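Local coordinates for CHAD domain protein (PDB 6RN5) that binds polyphosphate and metal ions, copper among them, in an all-helical CHAD-family fold, although its physiological function is not established, at residues H74-L79 with R229-A234; D241-L246 with H278-L283; L286-R291 with R306-G311. All blocks are in the same frame, centred on the assembly; numbering follows the deposited sequence.

Interaction 1 of 3, residues H74-L79 with R229-A234; sequences HTFQSL and RPLATA
Leu231, in the first turn of helix 229-244, directs its side chain at the segment 74-79, where helix 56-75 ends and the chain turns into a short 3-10 stretch. Its CB lies 3.8 Å from CD1 of Phe76 and near CE1, approaching that side of the ring obliquely. CG stands anti to the carbonyl carbon (chi1 -60°), and the branch beyond it reaches further along: CD1 comes 3.8 Å from CG of Leu79 and 3.6 Å from OG of Ser78, while CD2 also flanks that hydroxyl. A branched aliphatic residue suits this place because its two methyls can meet several partners at once. The carbonyl O of Leu231 faces CG2 of Thr75 at 3.8 Å and accepts a hydrogen bond of 2.7 Å from a water, which gives its other proton to the O of Thr75, also at 2.7 Å, bridging the two backbones. Ala232 follows, its backbone N loosely near Phe76 CE1, 4.3 Å away. Over one face of the Phe76 ring, offset toward the rim, lies CG2 of Thr75. Beyond the pair, Thr75, Phe76 and Ala232 rest on helix 274-295, and Phe76 and Leu79 also touch Leu24 of helix 21-42.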
ATOM      1  N   HIS A  74      32.037  -8.036 -22.886  1.00 34.26           N
ATOM      2  CA  HIS A  74      30.813  -7.839 -23.640  1.00 34.65           C
ATOM      3  C   HIS A  74      30.970  -6.542 -24.394  1.00 33.91           C
ATOM      4  O   HIS A  74      30.926  -6.543 -25.602  1.00 33.94           O
ATOM      5  CB  HIS A  74      29.581  -7.779 -22.701  1.00 34.30           C
ATOM      6  CG  HIS A  74      28.286  -7.654 -23.420  1.00 35.13           C
ATOM      7  ND1 HIS A  74      27.643  -6.452 -23.602  1.00 37.03           N
ATOM      8  CD2 HIS A  74      27.524  -8.584 -24.037  1.00 42.44           C
ATOM      9  CE1 HIS A  74      26.530  -6.648 -24.277  1.00 37.68           C
ATOM     10  NE2 HIS A  74      26.428  -7.934 -24.549  1.00 39.70           N
ATOM     11  N   THR A  75      31.133  -5.444 -23.649  1.00 33.85           N
ATOM     12  CA  THR A  75      31.178  -4.078 -24.195  1.00 34.00           C
ATOM     13  C   THR A  75      32.269  -3.918 -25.259  1.00 34.85           C
ATOM     14  O   THR A  75      32.080  -3.182 -26.250  1.00 31.81           O
ATOM     15  CB  THR A  75      31.402  -3.055 -23.054  1.00 33.19           C
ATOM     16  OG1 THR A  75      30.344  -3.166 -22.102  1.00 31.56           O
ATOM     17  CG2 THR A  75      31.438  -1.645 -23.577  1.00 33.77           C
ATOM     18  N   PHE A  76      33.416  -4.573 -25.022  1.00 32.91           N
ATOM     19  CA  PHE A  76      34.639  -4.365 -25.810  1.00 32.55           C
ATOM     20  C   PHE A  76      35.022  -5.630 -26.534  1.00 30.92           C
ATOM     21  O   PHE A  76      36.185  -5.845 -26.887  1.00 31.35           O
ATOM     22  CB  PHE A  76      35.807  -3.882 -24.917  1.00 33.94           C
ATOM     23  CG  PHE A  76      35.510  -2.610 -24.138  1.00 33.38           C
ATOM     24  CD1 PHE A  76      35.678  -1.350 -24.720  1.00 36.85           C
ATOM     25  CD2 PHE A  76      35.092  -2.667 -22.804  1.00 36.51           C
ATOM     26  CE1 PHE A  76      35.421  -0.181 -23.977  1.00 38.10           C
ATOM     27  CE2 PHE A  76      34.826  -1.502 -22.068  1.00 34.23           C
ATOM     28  CZ  PHE A  76      34.981  -0.268 -22.651  1.00 33.67           C
ATOM     29  N   GLN A  77      34.011  -6.443 -26.797  1.00 34.80           N
ATOM     30  CA  GLN A  77      34.199  -7.715 -27.442  1.00 40.98           C
ATOM     31  C   GLN A  77      34.858  -7.535 -28.783  1.00 38.35           C
ATOM     32  O   GLN A  77      35.641  -8.373 -29.170  1.00 38.69           O
ATOM     33  CB  GLN A  77      32.880  -8.463 -27.662  1.00 45.47           C
ATOM     34  CG  GLN A  77      33.124  -9.894 -28.144  1.00 49.86           C
ATOM     35  CD  GLN A  77      31.918 -10.803 -28.017  1.00 56.27           C
ATOM     36  OE1 GLN A  77      31.364 -11.213 -29.026  1.00 55.46           O
ATOM     37  NE2 GLN A  77      31.502 -11.127 -26.766  1.00 63.84           N
ATOM     38  N   SER A  78      34.566  -6.441 -29.479  1.00 40.02           N
ATOM     39  CA  SER A  78      35.131  -6.267 -30.829  1.00 41.28           C
ATOM     40  C   SER A  78      36.637  -6.091 -30.796  1.00 40.16           C
ATOM     41  O   SER A  78      37.271  -6.304 -31.795  1.00 38.13           O
ATOM     42  CB  SER A  78      34.482  -5.076 -31.552  1.00 42.32           C
ATOM     43  OG  SER A  78      34.537  -3.919 -30.755  1.00 39.30           O
ATOM     44  N   LEU A  79      37.220  -5.684 -29.664  1.00 36.68           N
ATOM     45  CA  LEU A  79      38.683  -5.537 -29.579  1.00 36.26           C
ATOM     46  C   LEU A  79      39.427  -6.782 -29.072  1.00 35.23           C
ATOM     47  O   LEU A  79      40.618  -6.726 -28.898  1.00 32.99           O
ATOM     48  CB  LEU A  79      39.048  -4.314 -28.720  1.00 39.33           C
ATOM     49  CG  LEU A  79      38.513  -3.010 -29.337  1.00 39.11           C
ATOM     50  CD1 LEU A  79      39.057  -1.856 -28.554  1.00 41.79           C
ATOM     51  CD2 LEU A  79      38.920  -2.860 -30.793  1.00 41.67           C
ATOM     52  N   ARG A 229      36.477   4.965 -26.760  1.00 34.95           N
ATOM     53  CA  ARG A 229      35.288   5.769 -26.487  1.00 38.22           C
ATOM     54  C   ARG A 229      34.034   5.460 -27.272  1.00 36.54           C
ATOM     55  O   ARG A 229      32.969   5.483 -26.717  1.00 32.41           O
ATOM     56  CB  ARG A 229      35.605   7.242 -26.555  1.00 38.90           C
ATOM     57  CG  ARG A 229      36.529   7.642 -25.401  1.00 43.06           C
ATOM     58  CD  ARG A 229      37.145   9.009 -25.643  1.00 46.99           C
ATOM     59  NE  ARG A 229      38.342   8.882 -26.471  1.00 54.03           N
ATOM     60  CZ  ARG A 229      38.874   9.849 -27.215  1.00 61.66           C
ATOM     61  NH1 ARG A 229      39.982   9.612 -27.919  1.00 61.57           N
ATOM     62  NH2 ARG A 229      38.307  11.044 -27.275  1.00 65.62           N
ATOM     63  N   PRO A 230      34.154   5.148 -28.557  1.00 35.01           N
ATOM     64  CA  PRO A 230      32.966   4.790 -29.316  1.00 36.81           C
ATOM     65  C   PRO A 230      32.281   3.530 -28.769  1.00 35.51           C
ATOM     66  O   PRO A 230      31.051   3.430 -28.787  1.00 38.47           O
ATOM     67  CB  PRO A 230      33.519   4.535 -30.729  1.00 38.21           C
ATOM     68  CG  PRO A 230      34.808   5.271 -30.756  1.00 39.15           C
ATOM     69  CD  PRO A 230      35.360   5.113 -29.370  1.00 38.43           C
ATOM     70  N   LEU A 231      33.075   2.589 -28.269  1.00 34.27           N
ATOM     71  CA  LEU A 231      32.510   1.380 -27.632  1.00 35.41           C
ATOM     72  C   LEU A 231      31.771   1.660 -26.333  1.00 31.41           C
ATOM     73  O   LEU A 231      30.715   1.119 -26.118  1.00 32.86           O
ATOM     74  CB  LEU A 231      33.588   0.325 -27.407  1.00 33.39           C
ATOM     75  CG  LEU A 231      34.244  -0.099 -28.725  1.00 37.22           C
ATOM     76  CD1 LEU A 231      35.339  -1.137 -28.535  1.00 37.76           C
ATOM     77  CD2 LEU A 231      33.162  -0.617 -29.678  1.00 37.84           C
ATOM     78  N   ALA A 232      32.351   2.493 -25.491  1.00 31.40           N
ATOM     79  CA  ALA A 232      31.712   2.963 -24.274  1.00 34.05           C
ATOM     80  C   ALA A 232      30.429   3.703 -24.571  1.00 34.83           C
ATOM     81  O   ALA A 232      29.440   3.503 -23.879  1.00 32.53           O
ATOM     82  CB  ALA A 232      32.649   3.868 -23.494  1.00 34.34           C
ATOM     83  N   THR A 233      30.470   4.562 -25.584  1.00 32.13           N
ATOM     84  CA  THR A 233      29.283   5.311 -26.056  1.00 33.81           C
ATOM     85  C   THR A 233      28.184   4.413 -26.516  1.00 29.93           C
ATOM     86  O   THR A 233      26.993   4.646 -26.216  1.00 31.64           O
ATOM     87  CB  THR A 233      29.674   6.277 -27.216  1.00 34.26           C
ATOM     88  OG1 THR A 233      30.574   7.232 -26.716  1.00 31.86           O
ATOM     89  CG2 THR A 233      28.530   7.022 -27.760  1.00 35.57           C
ATOM     90  N   ALA A 234      28.554   3.384 -27.259  1.00 29.11           N
ATOM     91  CA  ALA A 234      27.560   2.393 -27.653  1.00 29.66           C
ATOM     92  C   ALA A 234      26.811   1.780 -26.411  1.00 34.01           C
ATOM     93  O   ALA A 234      25.590   1.489 -26.451  1.00 33.64           O
ATOM     94  CB  ALA A 234      28.250   1.289 -28.464  1.00 28.96           C
TER
HETATM   95  O   HOH W   1      30.109  -1.476 -26.731  1.00 33.98           O

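Interaction 2 of 3, residues D241-L246 with H278-L283. With SO4 (sulfate ion), chain F.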
ATOM      1  N   ASP A 241      18.619   4.160 -24.583  1.00 31.02           N
ATOM      2  CA  ASP A 241      17.494   3.731 -25.417  1.00 34.37           C
ATOM      3  C   ASP A 241      16.528   2.847 -24.622  1.00 38.01           C
ATOM      4  O   ASP A 241      15.315   2.953 -24.798  1.00 38.94           O
ATOM      5  CB  ASP A 241      17.960   2.943 -26.618  1.00 35.57           C
ATOM      6  CG  ASP A 241      18.805   3.773 -27.564  1.00 40.13           C
ATOM      7  OD1 ASP A 241      18.821   5.028 -27.491  1.00 47.34           O
ATOM      8  OD2 ASP A 241      19.529   3.153 -28.340  1.00 42.84           O
ATOM      9  N   ALA A 242      17.066   1.977 -23.766  1.00 32.24           N
ATOM     10  CA  ALA A 242      16.210   1.135 -22.930  1.00 35.06           C
ATOM     11  C   ALA A 242      15.422   1.935 -21.916  1.00 34.85           C
ATOM     12  O   ALA A 242      14.235   1.675 -21.698  1.00 33.27           O
ATOM     13  CB  ALA A 242      17.015   0.027 -22.244  1.00 36.84           C
ATOM     14  N   VAL A 243      16.072   2.917 -21.306  1.00 33.12           N
ATOM     15  CA  VAL A 243      15.367   3.773 -20.404  1.00 35.07           C
ATOM     16  C   VAL A 243      14.205   4.513 -21.114  1.00 39.58           C
ATOM     17  O   VAL A 243      13.062   4.516 -20.604  1.00 36.33           O
ATOM     18  CB  VAL A 243      16.309   4.766 -19.732  1.00 34.85           C
ATOM     19  CG1 VAL A 243      15.497   5.842 -19.002  1.00 34.44           C
ATOM     20  CG2 VAL A 243      17.259   4.006 -18.775  1.00 34.91           C
ATOM     21  N   ALA A 244      14.492   5.116 -22.277  1.00 37.95           N
ATOM     22  CA  ALA A 244      13.456   5.782 -23.126  1.00 42.52           C
ATOM     23  C   ALA A 244      12.246   4.892 -23.376  1.00 39.65           C
ATOM     24  O   ALA A 244      11.141   5.366 -23.429  1.00 49.40           O
ATOM     25  CB  ALA A 244      14.045   6.230 -24.477  1.00 44.68           C
ATOM     26  N   ALA A 245      12.473   3.601 -23.498  1.00 40.25           N
ATOM     27  CA  ALA A 245      11.409   2.639 -23.702  1.00 42.36           C
ATOM     28  C   ALA A 245      10.633   2.243 -22.432  1.00 48.55           C
ATOM     29  O   ALA A 245       9.633   1.552 -22.550  1.00 45.98           O
ATOM     30  CB  ALA A 245      11.962   1.401 -24.379  1.00 40.25           C
ATOM     31  N   LEU A 246      11.044   2.676 -21.234  1.00 50.56           N
ATOM     32  CA  LEU A 246      10.207   2.434 -20.030  1.00 49.79           C
ATOM     33  C   LEU A 246       9.037   3.440 -19.895  1.00 52.76           C
ATOM     34  O   LEU A 246       9.188   4.640 -20.193  1.00 48.94           O
ATOM     35  CB  LEU A 246      11.014   2.587 -18.738  1.00 46.24           C
ATOM     36  CG  LEU A 246      12.307   1.843 -18.575  1.00 45.24           C
ATOM     37  CD1 LEU A 246      13.035   2.317 -17.316  1.00 41.74           C
ATOM     38  CD2 LEU A 246      12.006   0.360 -18.551  1.00 47.37           C
ATOM     39  N   HIS A 278      14.645  -4.641 -14.850  1.00 31.81           N
ATOM     40  CA  HIS A 278      15.801  -5.461 -14.516  1.00 35.16           C
ATOM     41  C   HIS A 278      16.806  -5.506 -15.629  1.00 33.98           C
ATOM     42  O   HIS A 278      18.018  -5.583 -15.363  1.00 29.69           O
ATOM     43  CB  HIS A 278      15.387  -6.857 -14.059  1.00 35.62           C
ATOM     44  CG  HIS A 278      14.643  -6.831 -12.754  1.00 40.36           C
ATOM     45  ND1 HIS A 278      13.868  -7.880 -12.302  1.00 41.62           N
ATOM     46  CD2 HIS A 278      14.504  -5.840 -11.840  1.00 41.84           C
ATOM     47  CE1 HIS A 278      13.320  -7.551 -11.146  1.00 43.36           C
ATOM     48  NE2 HIS A 278      13.685  -6.317 -10.842  1.00 41.59           N
ATOM     49  N   GLN A 279      16.333  -5.422 -16.870  1.00 31.36           N
ATOM     50  CA  GLN A 279      17.262  -5.245 -18.002  1.00 32.91           C
ATOM     51  C   GLN A 279      17.990  -3.898 -17.959  1.00 30.99           C
ATOM     52  O   GLN A 279      19.182  -3.814 -18.158  1.00 31.18           O
ATOM     53  CB  GLN A 279      16.514  -5.415 -19.331  1.00 38.11           C
ATOM     54  CG  GLN A 279      17.435  -5.534 -20.533  1.00 45.79           C
ATOM     55  CD  GLN A 279      18.500  -6.614 -20.333  1.00 54.79           C
ATOM     56  OE1 GLN A 279      18.251  -7.654 -19.688  1.00 65.99           O
ATOM     57  NE2 GLN A 279      19.682  -6.380 -20.887  1.00 54.45           N
ATOM     58  N   VAL A 280      17.274  -2.838 -17.689  1.00 30.53           N
ATOM     59  CA  VAL A 280      17.918  -1.573 -17.467  1.00 31.09           C
ATOM     60  C   VAL A 280      18.942  -1.623 -16.317  1.00 30.72           C
ATOM     61  O   VAL A 280      20.009  -1.039 -16.442  1.00 29.22           O
ATOM     62  CB  VAL A 280      16.874  -0.468 -17.296  1.00 30.61           C
ATOM     63  CG1 VAL A 280      17.435   0.781 -16.644  1.00 30.14           C
ATOM     64  CG2 VAL A 280      16.288  -0.142 -18.668  1.00 34.62           C
ATOM     65  N   ARG A 281      18.649  -2.338 -15.242  1.00 31.80           N
ATOM     66  CA  ARG A 281      19.626  -2.497 -14.135  1.00 29.74           C
ATOM     67  C   ARG A 281      20.917  -3.077 -14.703  1.00 30.03           C
ATOM     68  O   ARG A 281      21.997  -2.605 -14.434  1.00 25.42           O
ATOM     69  CB  ARG A 281      19.112  -3.471 -13.081  1.00 32.11           C
ATOM     70  CG  ARG A 281      19.973  -3.579 -11.828  1.00 32.75           C
ATOM     71  CD  ARG A 281      19.367  -4.529 -10.795  1.00 34.57           C
ATOM     72  NE  ARG A 281      20.392  -4.968  -9.876  1.00 33.69           N
ATOM     73  CZ  ARG A 281      21.150  -6.035 -10.088  1.00 36.16           C
ATOM     74  NH1 ARG A 281      20.956  -6.807 -11.146  1.00 36.44           N
ATOM     75  NH2 ARG A 281      22.087  -6.355  -9.222  1.00 34.52           N
ATOM     76  N   LEU A 282      20.816  -4.120 -15.505  1.00 31.71           N
ATOM     77  CA  LEU A 282      22.045  -4.692 -16.090  1.00 32.69           C
ATOM     78  C   LEU A 282      22.757  -3.748 -17.065  1.00 31.39           C
ATOM     79  O   LEU A 282      23.981  -3.716 -17.068  1.00 27.25           O
ATOM     80  CB  LEU A 282      21.794  -6.043 -16.767  1.00 34.38           C
ATOM     81  CG  LEU A 282      21.236  -7.134 -15.856  1.00 39.38           C
ATOM     82  CD1 LEU A 282      20.821  -8.337 -16.682  1.00 41.34           C
ATOM     83  CD2 LEU A 282      22.208  -7.564 -14.767  1.00 40.87           C
ATOM     84  N   LEU A 283      21.993  -2.999 -17.878  1.00 29.96           N
ATOM     85  CA  LEU A 283      22.592  -2.127 -18.881  1.00 30.32           C
ATOM     86  C   LEU A 283      23.333  -0.980 -18.137  1.00 26.91           C
ATOM     87  O   LEU A 283      24.366  -0.491 -18.569  1.00 25.66           O
ATOM     88  CB  LEU A 283      21.540  -1.567 -19.838  1.00 28.43           C
ATOM     89  CG  LEU A 283      20.938  -2.563 -20.844  1.00 32.50           C
ATOM     90  CD1 LEU A 283      19.649  -2.055 -21.481  1.00 32.07           C
ATOM     91  CD2 LEU A 283      21.913  -2.963 -21.940  1.00 33.85           C
TER
HETATM   92  S   SO4 F 405      23.966  -9.647  -9.215  1.00 75.10           S
HETATM   93  O1  SO4 F 405      25.281 -10.162  -9.702  1.00 79.86           O
HETATM   94  O2  SO4 F 405      24.196  -8.532  -8.288  1.00 73.23           O
HETATM   95  O3  SO4 F 405      23.082  -9.173 -10.353  1.00 71.84           O
HETATM   96  O4  SO4 F 405      23.352 -10.746  -8.436  1.00 76.92           O
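Ala242 and Leu283 meet most tightly: CB of Ala242 stands 3.4 Å from CD1 of Leu283, closer than carbon atoms usually pack. The same methyl touches CG2 of Val280 at 3.7 Å, so it is met by side chains one helical turn apart on helix 274-295. Alanine suits this place, since a small residue lets the backbones come near, with the CA atoms of Ala242 and Val280 6.3 Å apart. Val280 divides its two branches between partners. CG1, anti to the backbone N (chi1 162°), lies 3.9 Å from CG2 of Val243, the two side chains crossing at about a right angle; CG2 serves Ala242 and, more loosely, CD1 of Leu246 at 4.3 Å. The backbone N of Leu246 is hydrogen-bonded to the O of Val243, and its CB points toward helix 274-295.

Further out, Val243 and Val280 both pack against Phe362 of helix 338-366, and Leu246 rests on Pro276 and Trp277. Arg281 plays no part in the apolar contact. Its chain runs extended from CG to NE, and the edge of its guanidinium meets a sulfate ion, probably from the crystallisation liquor: NH2 bonds to O2 and O3, both at 3.2 Å, and NH1 to O3 at 3.3 Å. Asn315 OD1 accepts from NE and helps to hold the group, while Arg318 brings a second positive charge close to it. Such a basic patch would favour an anion, consistent with polyphosphate binding. The apolar contact itself is helix-to-helix packing of small and branched aliphatic residues within the all-helical fold of the CHAD domain.

Interaction 3 of 3, residues L286-R291 with R306-G311; sequences LHRYAR and RLLSAG. With SO4 (sulfate ion), chain G.
The imidazole of His287 receives CD1 of Leu307 obliquely, with CD2 and NE2 of the ring each 3.6 Å from that methyl; the two side chains cross at about a right angle. The guanidinium of Arg288 has a sulfate ion at its edge, in plane, and CD2 of Leu308 approaches it obliquely. The ring of Tyr289 meets the same sulfate at its edge. These groups belong to a roughly antiparallel helix pair of the all-helical CHAD domain, with segment axes 11.6 Å apart and an angle of 148° between their directions.

At that spacing, long side chains must span the gap. Leu307, buried, fits among His287, the aliphatic part of Arg288 and CD of Arg291, which lies 4.1 Å from its CD1. Leu308 uses CD2 to touch CD of Arg288 at 3.9 Å, again crossing at about a right angle. Arg288 suits both roles: its CD packs against Leu308 while its guanidinium reaches the sulfate. Bends at chi2 (-139°) and chi3 (-63°) set CD beside Leu308 and turn NE from there toward the sulfate side.

The sulfate, probably from the crystallisation liquor, is also bonded by Arg64, Arg67 and Arg68, a basic cluster consistent with a polyphosphate-binding surface. Tyr289 OH donates to sulfate O4 at 2.7 Å and is itself hydrogen-bonded to NE of Arg67.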
ATOM      1  N   LEU A 286      26.640  -2.328 -17.007  1.00 32.33           N
ATOM      2  CA  LEU A 286      27.527  -2.402 -18.162  1.00 30.20           C
ATOM      3  C   LEU A 286      28.150  -1.056 -18.443  1.00 29.28           C
ATOM      4  O   LEU A 286      29.345  -0.977 -18.707  1.00 30.90           O
ATOM      5  CB  LEU A 286      26.777  -2.951 -19.396  1.00 30.89           C
ATOM      6  CG  LEU A 286      26.470  -4.456 -19.259  1.00 33.21           C
ATOM      7  CD1 LEU A 286      25.549  -5.041 -20.369  1.00 34.62           C
ATOM      8  CD2 LEU A 286      27.780  -5.210 -19.254  1.00 37.20           C
ATOM      9  N   HIS A 287      27.330  -0.010 -18.387  1.00 30.27           N
ATOM     10  CA  HIS A 287      27.773   1.369 -18.633  1.00 35.71           C
ATOM     11  C   HIS A 287      28.765   1.819 -17.531  1.00 32.34           C
ATOM     12  O   HIS A 287      29.765   2.394 -17.802  1.00 30.21           O
ATOM     13  CB  HIS A 287      26.516   2.300 -18.720  1.00 35.14           C
ATOM     14  CG  HIS A 287      26.824   3.762 -18.730  1.00 35.84           C
ATOM     15  ND1 HIS A 287      27.623   4.355 -19.687  1.00 38.65           N
ATOM     16  CD2 HIS A 287      26.406   4.764 -17.916  1.00 38.07           C
ATOM     17  CE1 HIS A 287      27.687   5.655 -19.456  1.00 36.74           C
ATOM     18  NE2 HIS A 287      26.954   5.930 -18.388  1.00 39.59           N
ATOM     19  N   ARG A 288      28.518   1.458 -16.292  1.00 36.14           N
ATOM     20  CA  ARG A 288      29.406   1.907 -15.217  1.00 36.16           C
ATOM     21  C   ARG A 288      30.782   1.337 -15.395  1.00 33.06           C
ATOM     22  O   ARG A 288      31.763   2.049 -15.299  1.00 32.45           O
ATOM     23  CB  ARG A 288      28.824   1.536 -13.852  1.00 41.19           C
ATOM     24  CG  ARG A 288      27.829   2.592 -13.322  1.00 46.84           C
ATOM     25  CD  ARG A 288      28.083   2.770 -11.804  1.00 50.73           C
ATOM     26  NE  ARG A 288      27.790   1.491 -11.210  1.00 48.05           N
ATOM     27  CZ  ARG A 288      28.581   0.687 -10.514  1.00 47.74           C
ATOM     28  NH1 ARG A 288      29.799   1.017 -10.120  1.00 51.44           N
ATOM     29  NH2 ARG A 288      28.063  -0.473 -10.138  1.00 45.10           N
ATOM     30  N   TYR A 289      30.830   0.072 -15.767  1.00 31.36           N
ATOM     31  CA  TYR A 289      32.083  -0.652 -15.872  1.00 31.97           C
ATOM     32  C   TYR A 289      32.837  -0.295 -17.114  1.00 31.59           C
ATOM     33  O   TYR A 289      34.045  -0.434 -17.139  1.00 29.62           O
ATOM     34  CB  TYR A 289      31.836  -2.165 -15.847  1.00 33.22           C
ATOM     35  CG  TYR A 289      31.228  -2.702 -14.577  1.00 34.31           C
ATOM     36  CD1 TYR A 289      31.300  -1.995 -13.374  1.00 34.90           C
ATOM     37  CD2 TYR A 289      30.639  -3.963 -14.559  1.00 33.60           C
ATOM     38  CE1 TYR A 289      30.785  -2.529 -12.206  1.00 35.56           C
ATOM     39  CE2 TYR A 289      30.119  -4.489 -13.407  1.00 33.55           C
ATOM     40  CZ  TYR A 289      30.185  -3.783 -12.225  1.00 35.89           C
ATOM     41  OH  TYR A 289      29.626  -4.325 -11.050  1.00 37.23           O
ATOM     42  N   ALA A 290      32.118   0.154 -18.141  1.00 32.58           N
ATOM     43  CA  ALA A 290      32.738   0.692 -19.347  1.00 30.58           C
ATOM     44  C   ALA A 290      33.429   2.028 -19.052  1.00 32.20           C
ATOM     45  O   ALA A 290      34.569   2.258 -19.499  1.00 30.27           O
ATOM     46  CB  ALA A 290      31.686   0.845 -20.472  1.00 29.69           C
ATOM     47  N   ARG A 291      32.734   2.925 -18.354  1.00 34.25           N
ATOM     48  CA  ARG A 291      33.366   4.144 -17.844  1.00 38.28           C
ATOM     49  C   ARG A 291      34.648   3.800 -17.070  1.00 37.80           C
ATOM     50  O   ARG A 291      35.652   4.464 -17.252  1.00 37.29           O
ATOM     51  CB  ARG A 291      32.407   4.953 -16.954  1.00 40.45           C
ATOM     52  CG  ARG A 291      31.337   5.681 -17.766  1.00 49.53           C
ATOM     53  CD  ARG A 291      30.271   6.380 -16.910  1.00 55.46           C
ATOM     54  NE  ARG A 291      30.684   7.694 -16.381  1.00 62.45           N
ATOM     55  CZ  ARG A 291      30.954   7.972 -15.098  1.00 65.87           C
ATOM     56  NH1 ARG A 291      30.864   7.053 -14.126  1.00 69.79           N
ATOM     57  NH2 ARG A 291      31.318   9.198 -14.771  1.00 68.42           N
ATOM     58  N   ARG A 306      24.600  10.916  -9.693  1.00 43.58           N
ATOM     59  CA  ARG A 306      23.352  10.627 -10.363  1.00 46.72           C
ATOM     60  C   ARG A 306      23.277   9.167 -10.793  1.00 41.53           C
ATOM     61  O   ARG A 306      22.257   8.524 -10.551  1.00 37.64           O
ATOM     62  CB  ARG A 306      23.130  11.543 -11.561  1.00 55.91           C
ATOM     63  CG  ARG A 306      21.989  11.066 -12.457  1.00 62.48           C
ATOM     64  CD  ARG A 306      21.591  12.134 -13.450  1.00 65.04           C
ATOM     65  NE  ARG A 306      21.090  11.606 -14.709  1.00 68.09           N
ATOM     66  CZ  ARG A 306      21.823  10.950 -15.612  1.00 71.76           C
ATOM     67  NH1 ARG A 306      23.125  10.682 -15.415  1.00 70.93           N
ATOM     68  NH2 ARG A 306      21.231  10.536 -16.728  1.00 65.88           N
ATOM     69  N   LEU A 307      24.344   8.633 -11.395  1.00 42.40           N
ATOM     70  CA  LEU A 307      24.339   7.233 -11.835  1.00 42.91           C
ATOM     71  C   LEU A 307      24.349   6.308 -10.654  1.00 44.01           C
ATOM     72  O   LEU A 307      23.740   5.254 -10.693  1.00 38.20           O
ATOM     73  CB  LEU A 307      25.536   6.843 -12.705  1.00 42.16           C
ATOM     74  CG  LEU A 307      25.584   7.360 -14.134  1.00 48.36           C
ATOM     75  CD1 LEU A 307      26.694   6.616 -14.896  1.00 49.58           C
ATOM     76  CD2 LEU A 307      24.227   7.275 -14.833  1.00 49.25           C
ATOM     77  N   LEU A 308      25.046   6.678  -9.596  1.00 43.74           N
ATOM     78  CA  LEU A 308      25.005   5.839  -8.405  1.00 45.07           C
ATOM     79  C   LEU A 308      23.634   5.853  -7.776  1.00 38.48           C
ATOM     80  O   LEU A 308      23.169   4.815  -7.373  1.00 35.75           O
ATOM     81  CB  LEU A 308      26.117   6.204  -7.428  1.00 53.60           C
ATOM     82  CG  LEU A 308      27.484   5.901  -8.108  1.00 63.57           C
ATOM     83  CD1 LEU A 308      28.629   6.646  -7.414  1.00 71.60           C
ATOM     84  CD2 LEU A 308      27.802   4.407  -8.242  1.00 66.21           C
ATOM     85  N   SER A 309      22.956   6.998  -7.739  1.00 35.41           N
ATOM     86  CA  SER A 309      21.607   7.010  -7.241  1.00 37.04           C
ATOM     87  C   SER A 309      20.658   6.158  -8.120  1.00 36.04           C
ATOM     88  O   SER A 309      19.822   5.418  -7.611  1.00 35.60           O
ATOM     89  CB  SER A 309      21.075   8.431  -7.154  1.00 42.40           C
ATOM     90  OG  SER A 309      19.711   8.391  -6.696  1.00 44.37           O
ATOM     91  N   ALA A 310      20.783   6.247  -9.435  1.00 34.36           N
ATOM     92  CA  ALA A 310      19.926   5.444 -10.330  1.00 34.25           C
ATOM     93  C   ALA A 310      20.148   3.986 -10.074  1.00 34.68           C
ATOM     94  O   ALA A 310      19.207   3.193 -10.025  1.00 33.28           O
ATOM     95  CB  ALA A 310      20.221   5.743 -11.788  1.00 37.85           C
ATOM     96  N   GLY A 311      21.413   3.634  -9.922  1.00 32.27           N
ATOM     97  CA  GLY A 311      21.802   2.258  -9.683  1.00 32.82           C
ATOM     98  C   GLY A 311      21.306   1.688  -8.357  1.00 33.05           C
ATOM     99  O   GLY A 311      20.890   0.553  -8.297  1.00 32.12           O
TER
HETATM  100  S   SO4 G 406      29.808  -2.511  -7.945  1.00 43.77           S
HETATM  101  O1  SO4 G 406      30.586  -3.733  -8.003  1.00 40.56           O
HETATM  102  O2  SO4 G 406      30.773  -1.395  -7.803  1.00 41.89           O
HETATM  103  O3  SO4 G 406      28.894  -2.512  -6.798  1.00 47.64           O
HETATM  104  O4  SO4 G 406      28.976  -2.447  -9.173  1.00 51.23           O

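In the fold
Helix 274-295 ties interactions 2 and 3 together: the segments 278-283 and 286-291 follow each other along it, with contact centres about 12 Å apart. Helix 229-244 likewise serves interactions 1 and 2, whose centres are about 18 Å apart and whose nearest atoms stay about 6 Å apart. Interactions 1 and 3 touch directly, CG2 of Thr75 lying 4.0 Å from CB of Ala290, so the end of helix 56-75 meets both 229-244 and 274-295. All three contacts lie away from the copper and carbonate sites. The sulfates at Arg281 and Arg288, probably from the crystallisation liquor, may mark anion-binding positions, the second shared with arginines of helix 56-75.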